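Alpha-L-arabinosidase (PDB 6D25) probably removes alpha-L-arabinofuranosyl side groups from arabinoxylans, including those on internally di-substituted xylose units, as a trimeric GH51 arabinofuranosidase. Local coordinates at residues A[279-284]-A[479-484]. Residues are numbered along the deposited sequence; the frame is centred on the assembly and turned at random.
Sequences SSTTFD and ATYNTY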
loop_
_atom_site.group_PDB
_atom_site.type_symbol
_atom_site.label_atom_id
_atom_site.label_comp_id
_atom_site.label_asym_id
_atom_site.label_seq_id
_atom_site.Cartn_x
_atom_site.Cartn_y
_atom_site.Cartn_z
ATOM N N SER A 279 -0.931 21.125 35.061
ATOM C CA SER A 279 -0.039 20.478 36.063
ATOM C C SER A 279 -0.673 19.183 36.578
ATOM O O SER A 279 -1.858 19.165 36.897
ATOM C CB SER A 279 0.283 21.393 37.205
ATOM O OG SER A 279 0.999 20.730 38.215
ATOM N N SER A 280 0.147 18.138 36.699
ATOM C CA SER A 280 -0.234 16.867 37.326
ATOM C C SER A 280 -0.094 16.918 38.857
ATOM O O SER A 280 -0.561 16.007 39.531
ATOM C CB SER A 280 0.591 15.725 36.768
ATOM O OG SER A 280 1.958 15.841 37.150
ATOM N N THR A 281 0.586 17.928 39.398
ATOM C CA THR A 281 0.936 17.968 40.824
ATOM C C THR A 281 0.213 19.077 41.593
ATOM O O THR A 281 0.046 18.930 42.782
ATOM C CB THR A 281 2.430 18.201 41.054
ATOM O OG1 THR A 281 2.804 19.437 40.434
ATOM C CG2 THR A 281 3.289 17.079 40.519
ATOM N N THR A 282 -0.134 20.182 40.926
ATOM C CA THR A 282 -0.505 21.411 41.612
ATOM C C THR A 282 -1.717 21.998 40.888
ATOM O O THR A 282 -1.622 22.335 39.702
ATOM C CB THR A 282 0.640 22.436 41.578
ATOM O OG1 THR A 282 1.867 21.783 41.899
ATOM C CG2 THR A 282 0.399 23.599 42.516
ATOM N N PHE A 283 -2.847 22.090 41.557
ATOM C CA PHE A 283 -4.033 22.551 40.897
ATOM C C PHE A 283 -5.063 23.007 41.929
ATOM O O PHE A 283 -5.065 22.554 43.063
ATOM C CB PHE A 283 -4.630 21.452 40.010
ATOM C CG PHE A 283 -4.808 20.097 40.653
ATOM C CD1 PHE A 283 -5.956 19.780 41.343
ATOM C CD2 PHE A 283 -3.820 19.120 40.524
ATOM C CE1 PHE A 283 -6.088 18.534 41.917
ATOM C CE2 PHE A 283 -3.963 17.871 41.099
ATOM C CZ PHE A 283 -5.097 17.575 41.798
ATOM N N ASP A 284 -5.957 23.858 41.464
ATOM C CA ASP A 284 -7.011 24.401 42.291
ATOM C C ASP A 284 -8.339 23.698 41.949
ATOM O O ASP A 284 -8.392 22.755 41.132
ATOM C CB ASP A 284 -7.100 25.917 42.134
ATOM C CG ASP A 284 -7.458 26.399 40.735
ATOM O OD1 ASP A 284 -7.883 25.580 39.875
ATOM O OD2 ASP A 284 -7.252 27.610 40.511
ATOM N N ALA A 479 -5.008 17.617 45.786
ATOM C CA ALA A 479 -3.769 17.501 45.017
ATOM C C ALA A 479 -2.746 16.666 45.795
ATOM O O ALA A 479 -1.666 17.202 46.162
ATOM C CB ALA A 479 -3.218 18.881 44.748
ATOM N N THR A 480 -3.105 15.484 46.238
ATOM C CA THR A 480 -2.167 14.638 46.962
ATOM C C THR A 480 -1.790 13.516 46.000
ATOM O O THR A 480 -2.654 13.006 45.282
ATOM C CB THR A 480 -2.786 14.066 48.254
ATOM O OG1 THR A 480 -3.339 15.125 49.035
ATOM C CG2 THR A 480 -1.799 13.284 49.084
ATOM N N TYR A 481 -0.513 13.139 46.003
ATOM C CA TYR A 481 -0.030 12.055 45.184
ATOM C C TYR A 481 1.017 11.265 45.984
ATOM O O TYR A 481 1.442 11.687 47.023
ATOM C CB TYR A 481 0.540 12.602 43.863
ATOM C CG TYR A 481 1.556 13.714 44.006
ATOM C CD1 TYR A 481 2.894 13.438 44.206
ATOM C CD2 TYR A 481 1.186 15.038 43.887
ATOM C CE1 TYR A 481 3.843 14.438 44.311
ATOM C CE2 TYR A 481 2.104 16.065 44.026
ATOM C CZ TYR A 481 3.442 15.756 44.191
ATOM O OH TYR A 481 4.383 16.712 44.307
ATOM N N ASN A 482 1.372 10.100 45.483
ATOM C CA ASN A 482 2.328 9.225 46.143
ATOM C C ASN A 482 3.730 9.489 45.580
ATOM O O ASN A 482 3.896 9.724 44.370
ATOM C CB ASN A 482 1.913 7.768 45.953
ATOM C CG ASN A 482 0.660 7.420 46.715
ATOM O OD1 ASN A 482 0.379 8.054 47.742
ATOM N ND2 ASN A 482 -0.102 6.445 46.207
ATOM N N THR A 483 4.717 9.424 46.452
ATOM C CA THR A 483 6.138 9.524 46.086
ATOM C C THR A 483 6.914 8.378 46.756
ATOM O O THR A 483 6.416 7.719 47.655
ATOM C CB THR A 483 6.733 10.858 46.547
ATOM O OG1 THR A 483 6.623 10.894 47.969
ATOM C CG2 THR A 483 6.036 12.063 45.954
ATOM N N TYR A 484 8.162 8.191 46.363
ATOM C CA TYR A 484 9.058 7.189 46.971
ATOM C C TYR A 484 9.200 7.477 48.477
ATOM O O TYR A 484 9.137 6.548 49.297
ATOM C CB TYR A 484 10.394 7.133 46.219
ATOM C CG TYR A 484 10.255 6.983 44.719
ATOM C CD1 TYR A 484 9.678 5.837 44.190
ATOM C CD2 TYR A 484 10.667 7.961 43.817
ATOM C CE1 TYR A 484 9.493 5.664 42.825
ATOM C CE2 TYR A 484 10.478 7.813 42.453
ATOM C CZ TYR A 484 9.875 6.661 41.951
ATOM O OH TYR A 484 9.675 6.442 40.625
HETATM O O HOH W 1 0.419 19.372 45.285
#
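Ala479 sets its methyl over one face of the Phe283 ring in a CH-pi contact, with CB 3.9 Å from the ring centroid and displaced toward the rim. Alanine suits this place because its short side chain lets the backbone approach too: Phe283 CZ lies 3.5 Å from Ala479 CA. A second patch forms where Thr281 meets the Tyr481 ring obliquely, Thr281 CB lying 3.7 Å from Tyr481 CE2 and the methyl CG2 close by. With CG2 beside the backbone N (OG1 at chi1 58°), threonine offers carbon to the tyrosine while its hydroxyl shares a hydrogen bond with that of Thr282. A water links the backbones of the two loops, donating to Thr281 O at 2.6 Å and to Ala479 O at 3.1 Å, so two backbone carbonyls that cannot bond each other are joined.

Behind this first shell, Ser279 ties the turn together: its OG accepts from Thr281 N in an ST turn and from Thr282 N (3.0 Å) in an ST motif. Arg347 makes a cation-pi contact with Phe283, and Thr480 pairs through its backbone with Leu346. Asp284 caps the start of helix 285-312, its OD1 accepting from Ala287 N. The contact thus joins, near the surface, the loop linking strand 262-269 of the parallel eight-stranded barrel to that helix with the loop between strands 468-473 and 493-494 of the C-terminal beta domain, beside the start of helix 346-361.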